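Local coordinates for intimin adherence protein (PDB 3NCX) that probably serves as a bacterial outer-membrane adhesin, its C-terminal region binding the translocated receptor Tir during attachment to host cells, at residues A[76-79]-A[85-88]; A[94-99]-A[125-130]; A[102-105]-A[111-114]; A[162-167]-A[181-186]. The protein carries 1 engineered substitution. One frame throughout, in Å; residues are numbered along the deposited sequence.

Contact 1 (A[76-79]-A[85-88]); sequences VIKA and QTVS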
loop_
_atom_site.group_PDB
_atom_site.type_symbol
_atom_site.label_atom_id
_atom_site.label_comp_id
_atom_site.label_asym_id
_atom_site.label_seq_id
_atom_site.Cartn_x
_atom_site.Cartn_y
_atom_site.Cartn_z
ATOM N N VAL A 76 0.462 -15.859 -2.056
ATOM C CA VAL A 76 0.001 -16.293 -3.368
ATOM C C VAL A 76 -1.477 -15.982 -3.572
ATOM O O VAL A 76 -2.305 -16.246 -2.698
ATOM C CB VAL A 76 0.230 -17.802 -3.579
ATOM C CG1 VAL A 76 -0.557 -18.299 -4.786
ATOM C CG2 VAL A 76 1.713 -18.097 -3.739
ATOM N N ILE A 77 -1.797 -15.416 -4.731
ATOM C CA ILE A 77 -3.176 -15.131 -5.100
ATOM C C ILE A 77 -3.586 -15.998 -6.282
ATOM O O ILE A 77 -2.869 -16.079 -7.278
ATOM C CB ILE A 77 -3.363 -13.653 -5.471
ATOM C CG1 ILE A 77 -2.960 -12.762 -4.294
ATOM C CG2 ILE A 77 -4.803 -13.384 -5.897
ATOM C CD1 ILE A 77 -3.034 -11.285 -4.594
ATOM N N LYS A 78 -4.738 -16.650 -6.166
ATOM C CA LYS A 78 -5.209 -17.546 -7.216
ATOM C C LYS A 78 -6.484 -17.048 -7.890
ATOM O O LYS A 78 -7.419 -16.599 -7.226
ATOM C CB LYS A 78 -5.424 -18.957 -6.664
ATOM C CG LYS A 78 -4.139 -19.700 -6.332
ATOM C CD LYS A 78 -4.423 -21.124 -5.880
ATOM C CE LYS A 78 -3.135 -21.885 -5.619
ATOM N NZ LYS A 78 -3.386 -23.234 -5.045
ATOM N N ALA A 79 -6.507 -17.132 -9.215
ATOM C CA ALA A 79 -7.692 -16.788 -9.987
ATOM C C ALA A 79 -8.260 -18.043 -10.641
ATOM O O ALA A 79 -7.537 -18.791 -11.298
ATOM C CB ALA A 79 -7.358 -15.746 -11.040
ATOM N N GLN A 85 -10.301 -23.530 -14.594
ATOM C CA GLN A 85 -8.869 -23.256 -14.669
ATOM C C GLN A 85 -8.427 -22.447 -13.457
ATOM O O GLN A 85 -9.148 -21.568 -12.991
ATOM C CB GLN A 85 -8.510 -22.507 -15.954
ATOM C CG GLN A 85 -8.616 -23.333 -17.223
ATOM C CD GLN A 85 -8.000 -22.636 -18.422
ATOM O OE1 GLN A 85 -6.779 -22.621 -18.586
ATOM N NE2 GLN A 85 -8.842 -22.051 -19.265
ATOM N N THR A 86 -7.239 -22.748 -12.949
ATOM C CA THR A 86 -6.697 -22.019 -11.809
ATOM C C THR A 86 -5.248 -21.615 -12.053
ATOM O O THR A 86 -4.414 -22.436 -12.440
ATOM C CB THR A 86 -6.806 -22.834 -10.507
ATOM O OG1 THR A 86 -8.186 -22.969 -10.146
ATOM C CG2 THR A 86 -6.062 -22.142 -9.376
ATOM N N VAL A 87 -4.960 -20.338 -11.825
ATOM C CA VAL A 87 -3.629 -19.795 -12.048
ATOM C C VAL A 87 -3.155 -19.004 -10.831
ATOM O O VAL A 87 -3.944 -18.317 -10.182
ATOM C CB VAL A 87 -3.602 -18.904 -13.309
ATOM C CG1 VAL A 87 -2.656 -17.733 -13.127
ATOM C CG2 VAL A 87 -3.228 -19.728 -14.533
ATOM N N SER A 88 -1.866 -19.112 -10.525
ATOM C CA SER A 88 -1.296 -18.438 -9.362
ATOM C C SER A 88 -0.534 -17.167 -9.730
ATOM O O SER A 88 0.165 -17.118 -10.742
ATOM C CB SER A 88 -0.368 -19.384 -8.594
ATOM O OG SER A 88 -1.086 -20.470 -8.038
#
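K78 runs out from the sheet between two side chains of the facing strand, S88 and T86. Its CG lies beside its own backbone N (chi1 -71°) and the chain is extended from there on, so successive methylenes pass different partners: CG lies 3.6 Å from S88 OG, CD is 4.0 Å from T86 CG2, and CE is again near S88 OG, at 3.5 Å. K78 and T86 cross at a slant, methyl against methylene, while OG1 of T86 turns to a hydrogen bond with T80. V76, two residues before K78 on the same face, also reaches S88, its CG1 3.9 Å from S88 OG. Beyond CE, the K78 ammonium has a long, weak ion pair with E54.

These side chains decorate one face of the hairpin formed by strands 75-81 and 86-91, within a bacterial Ig-like domain of group 2. Segments 76-79 and 86-88 run at 155° to each other, close to antiparallel. K78 and S88 form a non-hydrogen-bonded pair, whereas A79 and V87 form a hydrogen-bonded one: A79 N reaches V87 O at 3.0 Å and V87 N reaches A79 O at 3.1 Å, both bonds nearly straight. The side chains of A79 and V87 share the reverse face, where both touch I13 of strand 12-13 and A79 also meets W51.

Contact 2 (A[94-99]-A[125-130]); sequences PSYMIK and SDIYDS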
loop_
_atom_site.group_PDB
_atom_site.type_symbol
_atom_site.label_atom_id
_atom_site.label_comp_id
_atom_site.label_asym_id
_atom_site.label_seq_id
_atom_site.Cartn_x
_atom_site.Cartn_y
_atom_site.Cartn_z
ATOM N N PRO A 94 7.721 -6.816 0.398
ATOM C CA PRO A 94 8.345 -5.521 0.120
ATOM C C PRO A 94 9.648 -5.330 0.884
ATOM O O PRO A 94 9.890 -6.024 1.871
ATOM C CB PRO A 94 7.302 -4.528 0.632
ATOM C CG PRO A 94 6.647 -5.246 1.753
ATOM C CD PRO A 94 6.580 -6.689 1.322
ATOM N N SER A 95 10.480 -4.400 0.425
ATOM C CA SER A 95 11.659 -4.006 1.180
ATOM C C SER A 95 11.203 -3.379 2.490
ATOM O O SER A 95 11.785 -3.622 3.544
ATOM C CB SER A 95 12.512 -3.017 0.382
ATOM O OG SER A 95 11.768 -1.865 0.031
ATOM N N TYR A 96 10.148 -2.572 2.411
ATOM C CA TYR A 96 9.510 -2.024 3.603
ATOM C C TYR A 96 8.055 -1.656 3.332
ATOM O O TYR A 96 7.661 -1.438 2.185
ATOM C CB TYR A 96 10.277 -0.809 4.139
ATOM C CG TYR A 96 10.197 0.432 3.274
ATOM C CD1 TYR A 96 9.061 1.234 3.274
ATOM C CD2 TYR A 96 11.269 0.816 2.477
ATOM C CE1 TYR A 96 8.990 2.376 2.491
ATOM C CE2 TYR A 96 11.207 1.956 1.695
ATOM C CZ TYR A 96 10.066 2.731 1.705
ATOM O OH TYR A 96 10.003 3.864 0.925
ATOM N N MET A 97 7.261 -1.595 4.395
ATOM C CA MET A 97 5.866 -1.197 4.284
ATOM C C MET A 97 5.542 -0.114 5.303
ATOM O O MET A 97 6.003 -0.166 6.443
ATOM C CB MET A 97 4.942 -2.399 4.482
ATOM C CG MET A 97 3.470 -2.066 4.330
ATOM S SD MET A 97 2.402 -3.399 4.894
ATOM C CE MET A 97 2.866 -3.493 6.621
ATOM N N ILE A 98 4.746 0.864 4.886
ATOM C CA ILE A 98 4.395 1.987 5.749
ATOM C C ILE A 98 3.057 1.771 6.454
ATOM O O ILE A 98 2.054 1.435 5.821
ATOM C CB ILE A 98 4.375 3.315 4.958
ATOM C CG1 ILE A 98 5.598 4.161 5.314
ATOM C CG2 ILE A 98 3.103 4.095 5.226
ATOM C CD1 ILE A 98 6.912 3.498 4.986
ATOM N N LYS A 99 3.058 1.953 7.771
ATOM C CA LYS A 99 1.842 1.836 8.566
ATOM C C LYS A 99 1.455 3.195 9.130
ATOM O O LYS A 99 2.314 4.008 9.461
ATOM C CB LYS A 99 2.031 0.849 9.719
ATOM C CG LYS A 99 2.240 -0.595 9.304
ATOM C CD LYS A 99 2.269 -1.504 10.525
ATOM C CE LYS A 99 2.578 -2.943 10.143
ATOM N NZ LYS A 99 2.614 -3.842 11.333
ATOM N N SER A 125 7.914 9.983 0.463
ATOM C CA SER A 125 7.593 10.523 -0.853
ATOM C C SER A 125 7.686 9.449 -1.931
ATOM O O SER A 125 6.963 9.495 -2.925
ATOM C CB SER A 125 8.510 11.700 -1.197
ATOM O OG SER A 125 9.867 11.296 -1.242
ATOM N N ASP A 126 8.578 8.484 -1.729
ATOM C CA ASP A 126 8.725 7.372 -2.660
ATOM C C ASP A 126 7.455 6.539 -2.709
ATOM O O ASP A 126 7.112 5.968 -3.744
ATOM C CB ASP A 126 9.915 6.492 -2.273
ATOM C CG ASP A 126 11.220 6.987 -2.860
ATOM O OD1 ASP A 126 11.267 8.152 -3.305
ATOM O OD2 ASP A 126 12.197 6.213 -2.874
ATOM N N ILE A 127 6.757 6.471 -1.582
ATOM C CA ILE A 127 5.511 5.725 -1.515
ATOM C C ILE A 127 4.399 6.440 -2.277
ATOM O O ILE A 127 3.549 5.801 -2.900
ATOM C CB ILE A 127 5.096 5.454 -0.062
ATOM C CG1 ILE A 127 5.936 4.305 0.497
ATOM C CG2 ILE A 127 3.616 5.118 0.024
ATOM C CD1 ILE A 127 5.514 3.845 1.862
ATOM N N TYR A 128 4.419 7.768 -2.240
ATOM C CA TYR A 128 3.457 8.550 -3.001
ATOM C C TYR A 128 3.672 8.337 -4.497
ATOM O O TYR A 128 2.715 8.226 -5.261
ATOM C CB TYR A 128 3.558 10.036 -2.657
ATOM C CG TYR A 128 2.582 10.888 -3.434
ATOM C CD1 TYR A 128 1.360 11.251 -2.888
ATOM C CD2 TYR A 128 2.878 11.313 -4.725
ATOM C CE1 TYR A 128 0.463 12.023 -3.602
ATOM C CE2 TYR A 128 1.989 12.081 -5.443
ATOM C CZ TYR A 128 0.785 12.435 -4.879
ATOM O OH TYR A 128 -0.104 13.203 -5.597
ATOM N N ASP A 129 4.935 8.284 -4.908
ATOM C CA ASP A 129 5.268 8.066 -6.311
ATOM C C ASP A 129 4.798 6.693 -6.774
ATOM O O ASP A 129 4.420 6.514 -7.931
ATOM C CB ASP A 129 6.777 8.201 -6.545
ATOM C CG ASP A 129 7.265 9.633 -6.422
ATOM O OD1 ASP A 129 6.439 10.563 -6.554
ATOM O OD2 ASP A 129 8.479 9.828 -6.199
ATOM N N SER A 130 4.823 5.728 -5.861
ATOM C CA SER A 130 4.490 4.348 -6.195
ATOM C C SER A 130 2.996 4.055 -6.076
ATOM O O SER A 130 2.481 3.159 -6.742
ATOM C CB SER A 130 5.281 3.378 -5.313
ATOM O OG SER A 130 6.676 3.591 -5.442
HETATM O O HOH W 1 12.673 4.316 -0.671
#
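Y96 is the first residue of 94-99 to touch the helix, and it does so with the far end of its ring. With CG set between the backbone N and the carbonyl carbon (chi1 70°), the ring projects toward 125-130 and receives I127 at its edge: I127 CD1 lies 3.8 Å from Y96 CE1, close to the ring plane, which rules out packing over a face. The phenol oxygen makes its direct hydrogen bond to V123 O, one turn before I127 in helix 121-131. A water adds a second link to the helix, donating to Y96 OH at 3.1 Å and to D126 OD2 at 2.9 Å. This water sits in the plane of the ring, and the D126 carboxylate is turned only 15° from that plane.

M97 directs its side chain away from the helix. I98 points back toward it and supplies the other half of the apolar contact, its CB, CG1 and CD1 grouped round I127 CD1. I127 can reach both partners because its chain is extended (chi2 -173°), putting the methyl at the end of a straight arm. L33 also touches both isoleucines, and V186 and V188 cover I98 from the neighbouring strand.

The evidence is therefore of a helix, 121-131, whose I127 packs on the sheet of strands 32-33, 97-103 and 184-188, a helix-on-sheet layer in keeping with the C-type lectin-like fold of this domain.

Contact 3 (A[102-105]-A[111-114]); sequences KQAY and SICK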
loop_
_atom_site.group_PDB
_atom_site.type_symbol
_atom_site.label_atom_id
_atom_site.label_comp_id
_atom_site.label_asym_id
_atom_site.label_seq_id
_atom_site.Cartn_x
_atom_site.Cartn_y
_atom_site.Cartn_z
ATOM N N LYS A 102 -2.111 6.150 15.158
ATOM C CA LYS A 102 -2.831 7.339 15.600
ATOM C C LYS A 102 -1.926 8.569 15.656
ATOM O O LYS A 102 -0.707 8.464 15.523
ATOM C CB LYS A 102 -3.493 7.093 16.958
ATOM C CG LYS A 102 -2.556 6.558 18.030
ATOM C CD LYS A 102 -3.285 6.401 19.359
ATOM C CE LYS A 102 -2.434 5.668 20.385
ATOM N NZ LYS A 102 -1.167 6.389 20.681
ATOM N N GLN A 103 -2.537 9.736 15.844
ATOM C CA GLN A 103 -1.793 10.987 15.940
ATOM C C GLN A 103 -1.130 11.108 17.305
ATOM O O GLN A 103 -1.692 10.685 18.317
ATOM C CB GLN A 103 -2.718 12.181 15.696
ATOM C CG GLN A 103 -3.423 12.159 14.347
ATOM C CD GLN A 103 -4.292 13.384 14.123
ATOM O OE1 GLN A 103 -4.465 14.209 15.018
ATOM N NE2 GLN A 103 -4.841 13.507 12.922
ATOM N N ALA A 104 0.067 11.688 17.327
ATOM C CA ALA A 104 0.835 11.830 18.559
ATOM C C ALA A 104 1.962 12.842 18.385
ATOM O O ALA A 104 2.245 13.280 17.271
ATOM C CB ALA A 104 1.399 10.480 18.986
ATOM N N TYR A 105 2.602 13.215 19.488
ATOM C CA TYR A 105 3.768 14.088 19.426
ATOM C C TYR A 105 4.981 13.254 19.038
ATOM O O TYR A 105 4.952 12.029 19.145
ATOM C CB TYR A 105 4.000 14.783 20.767
ATOM C CG TYR A 105 2.849 15.656 21.210
ATOM C CD1 TYR A 105 1.962 16.192 20.286
ATOM C CD2 TYR A 105 2.646 15.941 22.553
ATOM C CE1 TYR A 105 0.910 16.990 20.685
ATOM C CE2 TYR A 105 1.595 16.737 22.963
ATOM C CZ TYR A 105 0.729 17.259 22.026
ATOM O OH TYR A 105 -0.320 18.053 22.433
ATOM N N SER A 111 8.064 6.009 20.311
ATOM C CA SER A 111 7.812 4.803 21.095
ATOM C C SER A 111 6.730 3.939 20.451
ATOM O O SER A 111 6.843 2.713 20.415
ATOM C CB SER A 111 7.425 5.155 22.533
ATOM O OG SER A 111 6.191 5.847 22.575
ATOM N N ILE A 112 5.683 4.583 19.946
ATOM C CA ILE A 112 4.618 3.871 19.249
ATOM C C ILE A 112 5.179 3.032 18.106
ATOM O O ILE A 112 4.859 1.851 17.971
ATOM C CB ILE A 112 3.566 4.840 18.687
ATOM C CG1 ILE A 112 2.775 5.484 19.825
ATOM C CG2 ILE A 112 2.631 4.114 17.732
ATOM C CD1 ILE A 112 1.747 6.485 19.361
ATOM N N CYS A 113 6.024 3.649 17.288
ATOM C CA CYS A 113 6.628 2.960 16.155
ATOM C C CYS A 113 7.919 2.255 16.554
ATOM O O CYS A 113 8.728 1.899 15.698
ATOM C CB CYS A 113 6.895 3.939 15.010
ATOM S SG CYS A 113 5.403 4.612 14.240
ATOM N N LYS A 114 8.104 2.055 17.854
ATOM C CA LYS A 114 9.300 1.397 18.363
ATOM C C LYS A 114 10.548 1.894 17.639
ATOM O O LYS A 114 11.379 1.102 17.192
ATOM C CB LYS A 114 9.178 -0.124 18.233
ATOM C CG LYS A 114 8.136 -0.740 19.156
ATOM C CD LYS A 114 8.210 -2.261 19.141
ATOM C CE LYS A 114 7.245 -2.870 20.147
ATOM N NZ LYS A 114 7.361 -4.354 20.206
#
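A104 and I112 make the apolar half of this contact. The CB of A104 points toward the helix and lies 4.0 Å from I112 CD1, an ordinary van der Waals separation. I112 points back toward the strand. Its CG1 is anti to the carbonyl carbon (chi1 -69°) and its chain is extended beyond, so the terminal methyl is what arrives at the alanine. Behind A104 the backbone is held in place: it bonds to V183 of the adjacent strand, and A104 O accepts a hydrogen bond from W149 NE1.

The other half is looser and belongs to an exposed lysine. K102 starts off along the flank of the contact, then bends at its last torsion (chi4 60°), which brings NZ round to the same I112 methyl. The two side chains cross at about a right angle. NZ to CD1 measures 3.2 Å, but at 2.60 Å resolution this closeness carries no weight, and no hydrogen bond joins the two segments. The whole contact buries just 108 Å².

Helix 106-112 begins right after Y105 at the N-cap and ends in a Schellman motif with K114, at positive phi, as the C-prime residue; K114 N bonds to S111 O at 2.9 Å. Between I112 and K114, C113 forms a disulfide with C187 of strand 184-188, resembling the helix-to-last-strand disulfide of C-type lectin-like domains.

Contact 4 (A[162-167]-A[181-186]); sequences SSTYNL and PNVYAV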
loop_
_atom_site.group_PDB
_atom_site.type_symbol
_atom_site.label_atom_id
_atom_site.label_comp_id
_atom_site.label_asym_id
_atom_site.label_seq_id
_atom_site.Cartn_x
_atom_site.Cartn_y
_atom_site.Cartn_z
ATOM N N SER A 162 11.105 18.764 14.243
ATOM C CA SER A 162 11.271 17.677 13.298
ATOM C C SER A 162 10.398 17.939 12.082
ATOM O O SER A 162 9.236 18.318 12.216
ATOM C CB SER A 162 10.894 16.345 13.946
ATOM O OG SER A 162 11.230 15.259 13.103
ATOM N N SER A 163 10.964 17.747 10.897
ATOM C CA SER A 163 10.231 17.974 9.659
ATOM C C SER A 163 9.151 16.914 9.442
ATOM O O SER A 163 9.182 15.847 10.055
ATOM C CB SER A 163 11.194 18.009 8.475
ATOM O OG SER A 163 12.031 16.868 8.475
ATOM N N THR A 164 8.196 17.219 8.569
ATOM C CA THR A 164 7.092 16.308 8.287
ATOM C C THR A 164 6.793 16.223 6.794
ATOM O O THR A 164 7.201 17.083 6.017
ATOM C CB THR A 164 5.800 16.734 9.014
ATOM O OG1 THR A 164 5.416 18.046 8.584
ATOM C CG2 THR A 164 6.003 16.733 10.521
ATOM N N TYR A 165 6.074 15.177 6.405
ATOM C CA TYR A 165 5.656 14.994 5.022
ATOM C C TYR A 165 4.233 14.446 4.975
ATOM O O TYR A 165 3.886 13.530 5.719
ATOM C CB TYR A 165 6.612 14.049 4.289
ATOM C CG TYR A 165 6.219 13.777 2.853
ATOM C CD1 TYR A 165 6.483 14.706 1.856
ATOM C CD2 TYR A 165 5.587 12.592 2.495
ATOM C CE1 TYR A 165 6.127 14.465 0.541
ATOM C CE2 TYR A 165 5.228 12.342 1.183
ATOM C CZ TYR A 165 5.500 13.284 0.210
ATOM O OH TYR A 165 5.146 13.044 -1.100
ATOM N N ASN A 166 3.409 15.013 4.101
ATOM C CA ASN A 166 2.010 14.611 4.000
ATOM C C ASN A 166 1.786 13.568 2.905
ATOM O O ASN A 166 2.092 13.807 1.737
ATOM C CB ASN A 166 1.130 15.837 3.764
ATOM C CG ASN A 166 -0.341 15.556 3.993
ATOM O OD1 ASN A 166 -0.860 14.513 3.594
ATOM N ND2 ASN A 166 -1.022 16.489 4.645
ATOM N N LEU A 167 1.245 12.416 3.291
ATOM C CA LEU A 167 1.074 11.292 2.373
ATOM C C LEU A 167 -0.054 11.495 1.362
ATOM O O LEU A 167 -0.275 10.651 0.492
ATOM C CB LEU A 167 0.854 9.997 3.155
ATOM C CG LEU A 167 2.049 9.525 3.984
ATOM C CD1 LEU A 167 1.669 8.344 4.862
ATOM C CD2 LEU A 167 3.215 9.169 3.074
ATOM N N PRO A 181 0.057 18.952 17.460
ATOM C CA PRO A 181 -1.078 18.056 17.226
ATOM C C PRO A 181 -1.314 17.822 15.736
ATOM O O PRO A 181 -0.661 18.455 14.907
ATOM C CB PRO A 181 -2.255 18.828 17.825
ATOM C CG PRO A 181 -1.865 20.257 17.670
ATOM C CD PRO A 181 -0.379 20.293 17.892
ATOM N N ASN A 182 -2.234 16.918 15.411
ATOM C CA ASN A 182 -2.609 16.646 14.026
ATOM C C ASN A 182 -1.502 16.002 13.194
ATOM O O ASN A 182 -1.483 16.134 11.971
ATOM C CB ASN A 182 -3.105 17.922 13.341
ATOM C CG ASN A 182 -4.299 18.537 14.047
ATOM O OD1 ASN A 182 -4.216 19.641 14.585
ATOM N ND2 ASN A 182 -5.420 17.824 14.047
ATOM N N VAL A 183 -0.584 15.302 13.853
ATOM C CA VAL A 183 0.491 14.609 13.148
ATOM C C VAL A 183 0.445 13.111 13.428
ATOM O O VAL A 183 0.479 12.687 14.584
ATOM C CB VAL A 183 1.877 15.155 13.535
ATOM C CG1 VAL A 183 2.950 14.507 12.680
ATOM C CG2 VAL A 183 1.914 16.667 13.384
ATOM N N TYR A 184 0.369 12.314 12.367
ATOM C CA TYR A 184 0.253 10.865 12.498
ATOM C C TYR A 184 1.594 10.187 12.752
ATOM O O TYR A 184 2.621 10.600 12.216
ATOM C CB TYR A 184 -0.399 10.261 11.252
ATOM C CG TYR A 184 -1.884 10.516 11.158
ATOM C CD1 TYR A 184 -2.371 11.683 10.590
ATOM C CD2 TYR A 184 -2.798 9.590 11.641
ATOM C CE1 TYR A 184 -3.727 11.924 10.504
ATOM C CE2 TYR A 184 -4.156 9.821 11.560
ATOM C CZ TYR A 184 -4.616 10.990 10.989
ATOM O OH TYR A 184 -5.969 11.228 10.904
ATOM N N ALA A 185 1.572 9.143 13.573
ATOM C CA ALA A 185 2.755 8.326 13.800
ATOM C C ALA A 185 2.829 7.235 12.740
ATOM O O ALA A 185 2.127 6.227 12.826
ATOM C CB ALA A 185 2.721 7.713 15.191
ATOM N N VAL A 186 3.672 7.447 11.733
ATOM C CA VAL A 186 3.815 6.483 10.649
ATOM C C VAL A 186 5.016 5.571 10.874
ATOM O O VAL A 186 6.164 6.017 10.867
ATOM C CB VAL A 186 3.936 7.176 9.276
ATOM C CG1 VAL A 186 4.209 6.153 8.188
ATOM C CG2 VAL A 186 2.669 7.956 8.963
#
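L167 meets V186 by a single branch. Starting at L167, CB points toward 181-186 but is still 6.4 Å from the nearest V186 methyl, CG2. CG, set beside the backbone N (chi1 -66°), closes that gap to 5.3 Å. At the fork the branches part: CD1 comes to 4.2 Å from V186 CG2, a plain methyl-to-methyl contact, whereas CD2 stays 6.0 Å from the same carbon. The other V186 methyl, CG1, faces I98 of the neighbouring strand.

The second point of contact is T164 against V183, where T164 CG2 and V183 CG1 are 4.4 Å apart. The threonine hydroxyl turns elsewhere, to a weak hydrogen bond with L173 O, leaving the methyl as the touching branch. All four residues are buried, and no hydrogen bond crosses between the segments.

Strands 161-166 and 184-188 belong to different sheets, and the touching parts run 67° apart, so the contact is packing between sheets rather than strand pairing. V183 also touches W149, and V186 touches A148, both on strand 147-149 beside strand 161-166. Such an apolar interface between a sheet containing the chain's last strand and a second, antiparallel sheet fits the C-type lectin-like fold.

In the fold
Contact 1 stands apart in the Ig-like domain: its centre is 26 Å from that of contact 2 and 38 and 39 Å from those of contacts 3 and 4, which lie on the opposite side of the chain's centre. Contacts 2, 3 and 4 fall within the C-type lectin domain. Strand 97-103 serves both contact 2 and contact 3, whose centres are 19 Å apart, and pairs with strand 184-188 of contact 4, whose centre is about 10 Å from that of contact 3. Along the chain contact 1 comes first, contact 3 falls between the two segments of contact 2, and contact 4 follows. The result is an elongated two-domain rod, an arrangement consistent with an adhesin.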